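PDB 3FFR: phosphoserine aminotransferase SerC, which probably catalyses the pyridoxal-phosphate-dependent transfer of an amino group between phosphoserine and 2-oxoglutarate, a step of serine biosynthesis. Local coordinates for residues 14-19 with 253-258; 76-81 with 103-108; 87-92 with 118-123; 277-282 with 301-306. One frame throughout, in Å; residues are numbered along the deposited sequence.

Contact 1: 14-19 with 253-258; sequences ELYPTV and GKVTGD
Tyr16 and Thr18 meet Val255 and Asp258 where a type I beta turn, Tyr16 to Val19, leads into helix 19-28 and packs against helix 246-262. The Tyr16 side chain can be followed outward. With CG anti to the backbone N (chi1 -162°), the ring is carried toward helix 246-262. Tyr16 CB sits 4.2 Å from Val255 CG2, and Tyr16 CG 3.9 Å from Val255 CG1. The CG1 methyl rests over one face of the ring, offset toward the rim, as a CH-pi contact; Val255 CG1 is 4.1 Å from the Tyr16 ring centroid. Pro17 CD lies over the opposite face, toward the rim. Farther out, Tyr16 CE2 comes within 4.0 Å of Asp258 CB. Along the same helix, Met259 and Ile262 also touch the Tyr16 side chain. The other branch of Val255 turns to Val19, the first residue of helix 19-28: Val255 CG2 is 3.8 Å from Val19 CG2. Thr18 and Asp258 form the polar part of the contact and reach toward each other tip to tip. Asp258 OD2 takes two partners, His22 NE2 and Thr18 OG1. Thr18 OG1 donates to Asp258 OD2 over 2.6 Å, on its anti side and 33° out of the carboxylate plane.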
# COMPACT_ATOMS: atom_id res chain seq x y z
N GLU A 14 17.21 -6.58 -6.62
CA GLU A 14 17.39 -6.19 -8.01
C GLU A 14 16.04 -6.31 -8.75
O GLU A 14 15.33 -7.31 -8.64
CB GLU A 14 18.47 -7.07 -8.65
CG GLU A 14 19.06 -6.59 -9.93
CD GLU A 14 19.83 -5.28 -9.83
OE1 GLU A 14 20.37 -4.88 -8.76
OE2 GLU A 14 19.90 -4.65 -10.89
N LEU A 15 15.65 -5.25 -9.48
CA LEU A 15 14.39 -5.31 -10.23
C LEU A 15 14.51 -6.28 -11.42
O LEU A 15 15.57 -6.45 -12.03
CB LEU A 15 13.93 -3.92 -10.72
CG LEU A 15 13.80 -2.86 -9.63
CD1 LEU A 15 13.18 -1.57 -10.22
CD2 LEU A 15 12.95 -3.32 -8.46
N TYR A 16 13.40 -6.92 -11.73
CA TYR A 16 13.33 -7.81 -12.86
C TYR A 16 13.85 -6.97 -14.06
O TYR A 16 13.56 -5.77 -14.17
CB TYR A 16 11.91 -8.36 -13.05
CG TYR A 16 11.90 -9.58 -13.90
CD1 TYR A 16 12.20 -10.84 -13.35
CD2 TYR A 16 11.58 -9.52 -15.25
CE1 TYR A 16 12.19 -11.98 -14.14
CE2 TYR A 16 11.58 -10.66 -16.03
CZ TYR A 16 11.89 -11.88 -15.48
OH TYR A 16 11.90 -13.03 -16.26
N PRO A 17 14.62 -7.60 -14.96
CA PRO A 17 15.33 -6.80 -15.96
C PRO A 17 14.48 -6.00 -16.92
O PRO A 17 14.94 -5.02 -17.53
CB PRO A 17 16.19 -7.84 -16.70
CG PRO A 17 15.58 -9.13 -16.42
CD PRO A 17 14.96 -9.03 -15.06
N THR A 18 13.23 -6.39 -17.04
CA THR A 18 12.32 -5.68 -17.97
C THR A 18 11.57 -4.54 -17.33
O THR A 18 10.83 -3.81 -17.99
CB THR A 18 11.29 -6.65 -18.55
OG1 THR A 18 10.57 -7.28 -17.47
CG2 THR A 18 11.98 -7.71 -19.42
N VAL A 19 11.72 -4.40 -16.01
CA VAL A 19 10.93 -3.42 -15.28
C VAL A 19 11.16 -2.03 -15.79
O VAL A 19 10.21 -1.24 -15.93
CB VAL A 19 11.12 -3.53 -13.74
CG1 VAL A 19 10.54 -2.30 -13.01
CG2 VAL A 19 10.45 -4.80 -13.21
N GLY A 253 1.65 -7.55 -13.95
CA GLY A 253 1.07 -8.22 -15.12
C GLY A 253 2.10 -8.32 -16.24
O GLY A 253 2.16 -9.32 -16.92
N LYS A 254 2.92 -7.29 -16.38
CA LYS A 254 3.95 -7.29 -17.43
C LYS A 254 5.05 -8.31 -17.12
O LYS A 254 5.47 -9.11 -17.97
CB LYS A 254 4.57 -5.90 -17.62
CG LYS A 254 3.63 -4.85 -18.20
CD LYS A 254 3.15 -5.22 -19.61
CE LYS A 254 2.30 -4.13 -20.23
NZ LYS A 254 1.87 -4.48 -21.62
N VAL A 255 5.53 -8.28 -15.88
CA VAL A 255 6.62 -9.21 -15.46
C VAL A 255 6.16 -10.64 -15.46
O VAL A 255 6.87 -11.55 -15.90
CB VAL A 255 7.20 -8.80 -14.07
CG1 VAL A 255 8.04 -9.92 -13.44
CG2 VAL A 255 8.01 -7.48 -14.23
N THR A 256 4.95 -10.85 -14.99
CA THR A 256 4.43 -12.22 -15.02
C THR A 256 4.28 -12.67 -16.46
O THR A 256 4.46 -13.85 -16.75
CB THR A 256 3.13 -12.42 -14.24
OG1 THR A 256 2.13 -11.46 -14.67
CG2 THR A 256 3.39 -12.25 -12.73
N GLY A 257 3.98 -11.74 -17.36
CA GLY A 257 3.91 -12.10 -18.80
C GLY A 257 5.26 -12.58 -19.29
O GLY A 257 5.41 -13.61 -20.00
N ASP A 258 6.27 -11.84 -18.88
CA ASP A 258 7.65 -12.18 -19.24
C ASP A 258 7.99 -13.56 -18.67
O ASP A 258 8.63 -14.38 -19.31
CB ASP A 258 8.65 -11.12 -18.70
CG ASP A 258 8.49 -9.76 -19.36
OD1 ASP A 258 8.16 -9.73 -20.57
OD2 ASP A 258 8.71 -8.72 -18.68

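Contact 2: 76-81 with 103-108; sequences RIIQNC and GELGRE
Leu105 and Arg107 belong to the Schellman motif that ends helix 93-104, and they pack on Ile78 and Gln79 of helix 70-81. Gly106 takes the positive-phi position of the motif: its N bonds to Gly103 O, and Arg107 N bonds to Ala102 O. Leu105 sends its two methyls to different partners. Leu105 CD1 lies 3.8 Å from Ile78 CB, and Leu105 CD2 lies 4.1 Å from Gln79 NE2; the Gln79 and Leu105 side chains cross at about a right angle. The two helices flank strand 85-90 in sequence. Strand 85-90, helix 93-104 and the parallel strand 108-113 form a beta-alpha-beta crossover of the seven-stranded sheet. Arg107 and Ile78 slide past each other in opposite directions. Ile78 was modelled in two conformers; in the one described, Ile78 CG2 lies over a face of the guanidinium, 3.8 Å from Arg107 NE. The arginine chain bends at chi2 (58°), which turns CD from the extended path. Arg107 NH1 donates to Leu105 O over 2.9 Å, within the guanidinium plane. Arg107 NE bonds to Val82 O, just past helix 70-81. A water accepts weakly from Arg107 NH2 and donates to Gln79 O, the latter over 2.6 Å. Gln79 OE1 takes a bond from Arg76 NH1 on a lone pair, over 2.8 Å. Gln79 also packs on Gln79 of the second subunit, and Arg76 forms a salt bridge with Glu75 of that subunit.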
# COMPACT_ATOMS: atom_id res chain seq x y z
N ARG A 76 -4.71 -9.51 8.13
CA ARG A 76 -6.01 -9.82 7.52
C ARG A 76 -6.35 -11.29 7.65
O ARG A 76 -7.54 -11.66 7.76
CB ARG A 76 -6.10 -9.38 6.05
CG ARG A 76 -5.81 -7.92 5.78
CD ARG A 76 -6.48 -6.98 6.75
NE ARG A 76 -6.21 -5.57 6.39
CZ ARG A 76 -6.63 -4.54 7.12
NH1 ARG A 76 -7.29 -4.76 8.25
NH2 ARG A 76 -6.41 -3.30 6.69
N ILE A 77 -5.35 -12.16 7.61
CA ILE A 77 -5.59 -13.60 7.81
C ILE A 77 -6.23 -13.85 9.17
O ILE A 77 -7.24 -14.54 9.30
CB ILE A 77 -4.29 -14.46 7.68
CG1 ILE A 77 -3.91 -14.56 6.19
CG2 ILE A 77 -4.46 -15.87 8.33
CD1 ILE A 77 -2.47 -15.06 5.92
N ILE A 78 -5.65 -13.24 10.20
CA ILE A 78 -6.15 -13.46 11.57
C ILE A 78 -7.51 -12.81 11.75
O ILE A 78 -8.46 -13.41 12.32
CB ILE A 78 -5.11 -13.03 12.62
CG1 ILE A 78 -3.80 -13.81 12.44
CG2 ILE A 78 -5.64 -13.27 14.04
CD1 ILE A 78 -2.60 -13.16 13.14
N GLN A 79 -7.66 -11.60 11.24
CA GLN A 79 -8.97 -10.91 11.37
C GLN A 79 -10.12 -11.58 10.69
O GLN A 79 -11.25 -11.61 11.20
CB GLN A 79 -8.89 -9.46 10.86
CG GLN A 79 -7.97 -8.58 11.71
CD GLN A 79 -7.67 -7.22 11.06
OE1 GLN A 79 -7.76 -7.07 9.84
NE2 GLN A 79 -7.32 -6.23 11.88
N ASN A 80 -9.84 -12.10 9.50
CA ASN A 80 -10.87 -12.75 8.68
C ASN A 80 -11.14 -14.21 8.96
O ASN A 80 -12.23 -14.70 8.69
CB ASN A 80 -10.52 -12.64 7.21
CG ASN A 80 -10.84 -11.26 6.62
OD1 ASN A 80 -11.98 -11.00 6.16
ND2 ASN A 80 -9.80 -10.39 6.57
N CYS A 81 -10.17 -14.88 9.57
CA CYS A 81 -10.24 -16.33 9.65
C CYS A 81 -10.04 -17.02 10.99
O CYS A 81 -10.13 -18.23 11.07
CB CYS A 81 -9.26 -16.94 8.66
SG CYS A 81 -9.42 -16.36 6.93
N GLY A 103 -1.62 -12.90 19.00
CA GLY A 103 -1.79 -12.40 20.36
C GLY A 103 -2.11 -10.92 20.41
O GLY A 103 -2.92 -10.45 21.21
N GLU A 104 -1.47 -10.14 19.55
CA GLU A 104 -1.74 -8.69 19.54
C GLU A 104 -3.20 -8.40 19.17
O GLU A 104 -3.76 -7.35 19.55
CB GLU A 104 -0.78 -7.96 18.59
CG GLU A 104 0.58 -7.93 19.18
CD GLU A 104 1.69 -7.51 18.22
OE1 GLU A 104 1.40 -6.89 17.20
OE2 GLU A 104 2.87 -7.84 18.51
N LEU A 105 -3.80 -9.32 18.42
CA LEU A 105 -5.20 -9.20 17.97
C LEU A 105 -6.18 -9.90 18.92
O LEU A 105 -7.37 -10.01 18.65
CB LEU A 105 -5.37 -9.74 16.55
CG LEU A 105 -4.71 -8.89 15.45
CD1 LEU A 105 -4.63 -9.59 14.06
CD2 LEU A 105 -5.46 -7.53 15.30
N GLY A 106 -5.64 -10.36 20.02
CA GLY A 106 -6.47 -10.94 21.06
C GLY A 106 -6.78 -12.41 20.90
O GLY A 106 -7.65 -12.94 21.58
N ARG A 107 -6.08 -13.07 20.00
CA ARG A 107 -6.25 -14.50 19.79
C ARG A 107 -5.21 -15.27 20.59
O ARG A 107 -4.20 -14.74 21.02
CB ARG A 107 -6.09 -14.90 18.32
CG ARG A 107 -7.29 -14.69 17.44
CD ARG A 107 -7.80 -13.30 17.37
NE ARG A 107 -8.77 -13.20 16.28
CZ ARG A 107 -9.29 -12.06 15.86
NH1 ARG A 107 -8.97 -10.94 16.48
NH2 ARG A 107 -10.13 -12.02 14.85
N GLU A 108 -5.47 -16.55 20.73
CA GLU A 108 -4.54 -17.47 21.39
C GLU A 108 -3.88 -18.33 20.32
O GLU A 108 -4.54 -19.05 19.58
CB GLU A 108 -5.27 -18.36 22.37
CG GLU A 108 -5.91 -17.64 23.51
CD GLU A 108 -6.67 -18.58 24.46
OE1 GLU A 108 -6.43 -19.80 24.43
OE2 GLU A 108 -7.51 -18.08 25.23
O HOH W 1 -12.24 -10.74 13.43

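Contact 3: 87-92 with 118-123; sequences FHCVNG and KGFYPA
The Phe120 ring has Cys89 over one face and the backbone of Val90 at its edge. This is a Cys sulfur-aromatic contact at the C-terminal end of strand 85-90, an inner strand of the seven-stranded sheet, where loop 118-123 packs on it. Cys89 SG stands almost straight above the ring, 4.2 Å from the Phe120 centroid and 5° off the normal. Cys89 CB is nearer the rim, 3.7 Å from Phe120 CZ, and makes a CH-pi contact. At the edge, Val90 O lies near the ring plane, 3.6 Å from Phe120 CZ. Asn91 CB approaches Phe120 CE2 obliquely at 3.8 Å, and the asparagine amide is turned 40° from the ring. Outside the two segments, Phe120 also touches Met147. The loop 118-123 lies between strand 108-113 and strand 133-137 in the chain, and Phe120 packs this loop on the end of strand 85-90. Gly92, at the N-cap position of helix 93-104, follows directly; the next residues include Phe94, which belongs to the pocket that holds a bound serine. Asn91 adds the polar link. Lys118 O is gripped twice. A water donates to Lys118 O over 2.9 Å and to Asn91 O over 2.6 Å. Asn91 ND2 donates to the same Lys118 O over 3.1 Å, in the carbonyl plane, with an N-H...O angle of 149°.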
# COMPACT_ATOMS: atom_id res chain seq x y z
N PHE A 87 -2.46 -21.78 14.91
CA PHE A 87 -1.25 -22.62 15.12
C PHE A 87 -0.19 -22.13 14.16
O PHE A 87 -0.46 -21.94 12.96
CB PHE A 87 -1.60 -24.09 14.85
CG PHE A 87 -0.42 -25.03 14.86
CD1 PHE A 87 0.36 -25.20 13.73
CD2 PHE A 87 -0.12 -25.76 15.98
CE1 PHE A 87 1.43 -26.04 13.75
CE2 PHE A 87 0.96 -26.64 16.00
CZ PHE A 87 1.74 -26.76 14.90
N HIS A 88 1.02 -21.91 14.68
CA HIS A 88 2.13 -21.41 13.89
C HIS A 88 3.41 -22.20 14.05
O HIS A 88 3.80 -22.51 15.15
CB HIS A 88 2.47 -19.96 14.33
CG HIS A 88 1.33 -18.99 14.22
ND1 HIS A 88 1.31 -17.96 13.30
CD2 HIS A 88 0.17 -18.90 14.92
CE1 HIS A 88 0.16 -17.30 13.42
NE2 HIS A 88 -0.54 -17.84 14.40
N CYS A 89 4.06 -22.49 12.92
CA CYS A 89 5.44 -23.01 12.93
C CYS A 89 6.37 -21.80 12.95
O CYS A 89 6.35 -20.98 12.03
CB CYS A 89 5.74 -23.87 11.69
SG CYS A 89 5.05 -25.54 11.84
N VAL A 90 7.17 -21.70 14.00
CA VAL A 90 8.05 -20.55 14.22
C VAL A 90 9.51 -20.96 14.28
O VAL A 90 9.88 -21.80 15.11
CB VAL A 90 7.66 -19.80 15.53
CG1 VAL A 90 8.69 -18.69 15.87
CG2 VAL A 90 6.22 -19.25 15.41
N ASN A 91 10.32 -20.39 13.39
CA ASN A 91 11.76 -20.72 13.35
C ASN A 91 12.64 -19.56 12.99
O ASN A 91 13.83 -19.71 12.67
CB ASN A 91 12.05 -21.92 12.44
CG ASN A 91 11.77 -21.63 10.98
OD1 ASN A 91 11.09 -20.66 10.64
ND2 ASN A 91 12.34 -22.45 10.10
N GLY A 92 12.06 -18.38 13.00
CA GLY A 92 12.83 -17.17 12.69
C GLY A 92 12.01 -15.92 12.86
O GLY A 92 10.86 -15.95 13.33
N LYS A 118 17.40 -23.66 12.07
CA LYS A 118 16.83 -25.00 11.92
C LYS A 118 15.42 -24.99 11.35
O LYS A 118 14.73 -23.98 11.32
CB LYS A 118 16.85 -25.77 13.25
CG LYS A 118 18.26 -26.10 13.69
CD LYS A 118 18.28 -26.76 15.01
CE LYS A 118 19.70 -27.24 15.32
NZ LYS A 118 19.73 -27.91 16.64
N GLY A 119 15.02 -26.17 10.92
CA GLY A 119 13.70 -26.38 10.34
C GLY A 119 12.91 -27.42 11.09
O GLY A 119 13.21 -27.78 12.24
N PHE A 120 11.88 -27.92 10.41
CA PHE A 120 10.90 -28.84 10.98
C PHE A 120 10.89 -30.23 10.36
O PHE A 120 11.18 -30.42 9.17
CB PHE A 120 9.49 -28.23 10.83
CG PHE A 120 9.33 -26.95 11.59
CD1 PHE A 120 9.07 -26.97 12.95
CD2 PHE A 120 9.52 -25.72 10.97
CE1 PHE A 120 8.96 -25.77 13.66
CE2 PHE A 120 9.42 -24.55 11.68
CZ PHE A 120 9.14 -24.58 13.02
N TYR A 121 10.52 -31.18 11.21
CA TYR A 121 10.44 -32.62 10.86
C TYR A 121 9.01 -33.05 11.19
O TYR A 121 8.68 -33.33 12.34
CB TYR A 121 11.53 -33.45 11.58
CG TYR A 121 12.86 -32.88 11.22
CD1 TYR A 121 13.50 -33.24 10.04
CD2 TYR A 121 13.42 -31.86 11.97
CE1 TYR A 121 14.70 -32.65 9.67
CE2 TYR A 121 14.64 -31.25 11.58
CZ TYR A 121 15.26 -31.65 10.43
OH TYR A 121 16.45 -31.06 10.04
N PRO A 122 8.15 -33.05 10.17
CA PRO A 122 6.72 -33.21 10.39
C PRO A 122 6.28 -34.46 11.10
O PRO A 122 5.24 -34.46 11.74
CB PRO A 122 6.15 -33.22 8.97
CG PRO A 122 7.08 -32.43 8.18
CD PRO A 122 8.43 -32.67 8.77
N ALA A 123 7.07 -35.50 10.99
CA ALA A 123 6.69 -36.77 11.61
C ALA A 123 6.50 -36.57 13.12
O ALA A 123 5.72 -37.26 13.76
CB ALA A 123 7.77 -37.83 11.35
O HOH W 2 15.37 -21.16 11.15

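Contact 4: 277-282 with 301-306; sequences LINTYI and TTIVAN
Ile303 is the first residue of the strand to meet helix 264-284, and its two branches touch three side chains there. Ile303 CD1 lies 3.8 Å from Ile278 CD1 and 4.0 Å from Ile278 CG2. The CG2 branch, anti to the backbone N, faces Asn279 and Ile282. Ile303 CG2 is 3.6 Å from Asn279 OD1, so a polar oxygen here rests against a methyl. Ile303 CG2 is also 3.9 Å from Ile282 CD1. Val304 comes next and points away from the helix; it touches Gln336 and Arg338. The layer so formed is a helix laid on a five-stranded mixed sheet, in which strand 302-307 runs between strands 336-340 and 288-290. The axes of helix 277-282 and strand 302-306 are 10.5 Å apart and nearly parallel, at 10°. Phe290 of the neighbouring strand 288-290 also touches Asn279 and Ile282. Val350 of helix 347-360 touches Ile278. Ala305, two residues on from Ile303, again points toward the helix, and Ala305 CB lies 4.2 Å from Ile282 CD1. Asn306 follows, near the end of strand 302-307; its OD1 bonds to Gln336 NE2, and both residues line a pocket that holds a polyethylene glycol molecule.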
# COMPACT_ATOMS: atom_id res chain seq x y z
N LEU A 277 25.73 -23.12 -8.30
CA LEU A 277 27.00 -22.38 -8.46
C LEU A 277 27.48 -21.85 -7.11
O LEU A 277 28.65 -22.00 -6.73
CB LEU A 277 26.86 -21.18 -9.40
CG LEU A 277 26.85 -21.38 -10.90
CD1 LEU A 277 26.77 -19.99 -11.59
CD2 LEU A 277 28.13 -22.13 -11.33
N ILE A 278 26.54 -21.24 -6.40
CA ILE A 278 26.80 -20.64 -5.10
C ILE A 278 27.17 -21.69 -4.06
O ILE A 278 28.17 -21.57 -3.34
CB ILE A 278 25.59 -19.76 -4.59
CG1 ILE A 278 25.33 -18.57 -5.51
CG2 ILE A 278 25.80 -19.34 -3.10
CD1 ILE A 278 23.96 -17.87 -5.28
N ASN A 279 26.38 -22.76 -4.04
CA ASN A 279 26.55 -23.79 -3.02
C ASN A 279 27.83 -24.59 -3.24
O ASN A 279 28.49 -25.01 -2.30
CB ASN A 279 25.29 -24.67 -2.93
CG ASN A 279 24.13 -23.92 -2.33
OD1 ASN A 279 24.33 -23.04 -1.48
ND2 ASN A 279 22.89 -24.27 -2.74
N THR A 280 28.19 -24.77 -4.50
CA THR A 280 29.42 -25.49 -4.83
C THR A 280 30.63 -24.74 -4.27
O THR A 280 31.60 -25.33 -3.77
CB THR A 280 29.56 -25.69 -6.36
OG1 THR A 280 28.53 -26.60 -6.80
CG2 THR A 280 30.96 -26.30 -6.71
N TYR A 281 30.53 -23.42 -4.33
CA TYR A 281 31.59 -22.53 -3.83
C TYR A 281 31.61 -22.61 -2.31
O TYR A 281 32.67 -22.78 -1.70
CB TYR A 281 31.40 -21.09 -4.30
CG TYR A 281 32.16 -20.04 -3.49
CD1 TYR A 281 33.54 -20.07 -3.39
CD2 TYR A 281 31.46 -18.99 -2.84
CE1 TYR A 281 34.23 -19.11 -2.67
CE2 TYR A 281 32.13 -18.05 -2.12
CZ TYR A 281 33.52 -18.11 -2.03
OH TYR A 281 34.20 -17.14 -1.32
N ILE A 282 30.44 -22.61 -1.70
CA ILE A 282 30.39 -22.67 -0.24
C ILE A 282 30.98 -24.02 0.23
O ILE A 282 31.61 -24.09 1.29
CB ILE A 282 28.96 -22.47 0.33
CG1 ILE A 282 28.45 -21.06 -0.02
CG2 ILE A 282 28.95 -22.67 1.85
CD1 ILE A 282 26.93 -20.85 0.25
N THR A 301 16.30 -19.81 -2.69
CA THR A 301 16.08 -18.40 -3.09
C THR A 301 16.77 -17.34 -2.24
O THR A 301 17.10 -16.24 -2.71
CB THR A 301 14.57 -18.07 -3.19
OG1 THR A 301 13.90 -18.38 -1.95
CG2 THR A 301 13.93 -18.87 -4.32
N THR A 302 16.99 -17.68 -0.98
CA THR A 302 17.72 -16.80 -0.07
C THR A 302 18.74 -17.67 0.66
O THR A 302 18.43 -18.30 1.68
CB THR A 302 16.81 -16.08 0.91
OG1 THR A 302 16.19 -17.03 1.77
CG2 THR A 302 15.71 -15.24 0.18
N ILE A 303 19.96 -17.69 0.11
CA ILE A 303 21.04 -18.57 0.61
C ILE A 303 21.82 -17.90 1.72
O ILE A 303 22.46 -16.87 1.53
CB ILE A 303 21.95 -19.01 -0.56
CG1 ILE A 303 21.10 -19.72 -1.64
CG2 ILE A 303 23.11 -19.91 -0.09
CD1 ILE A 303 21.84 -20.02 -2.97
N VAL A 304 21.77 -18.52 2.89
CA VAL A 304 22.42 -18.01 4.08
C VAL A 304 23.69 -18.79 4.41
O VAL A 304 23.71 -20.03 4.51
CB VAL A 304 21.43 -17.98 5.25
CG1 VAL A 304 22.11 -17.41 6.54
CG2 VAL A 304 20.20 -17.12 4.83
N ALA A 305 24.78 -18.02 4.49
CA ALA A 305 26.07 -18.59 4.78
C ALA A 305 26.68 -17.96 6.02
O ALA A 305 26.65 -16.74 6.19
CB ALA A 305 27.03 -18.36 3.57
N ASN A 306 27.24 -18.82 6.86
CA ASN A 306 28.05 -18.34 7.97
C ASN A 306 29.33 -17.82 7.33
O ASN A 306 29.82 -18.37 6.34
CB ASN A 306 28.34 -19.46 8.97
CG ASN A 306 27.13 -19.94 9.67
OD1 ASN A 306 26.15 -19.22 9.72
ND2 ASN A 306 27.17 -21.16 10.22

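In the fold
Contacts 2 and 3 share the seven-stranded sheet region and are close, with nearest atoms about 5 Å apart. Their segments alternate along the chain: helix 70-81, strand 85-90, the end of helix 93-104, then loop 118-123. Contact 4 lies in the separate five-stranded sheet region, its centre about 22 Å from that of contact 3 and 36 Å from that of contact 2. The two sheets are consistent with the large and small domains of PLP aminotransferases. Contact 1 joins the two ends of a long span that includes contacts 2 and 3; their centres are 34 and 33 Å from its own. Its helix 246-262 is followed directly by helix 264-284 of contact 4. Contacts 1 and 2 both touch the second subunit.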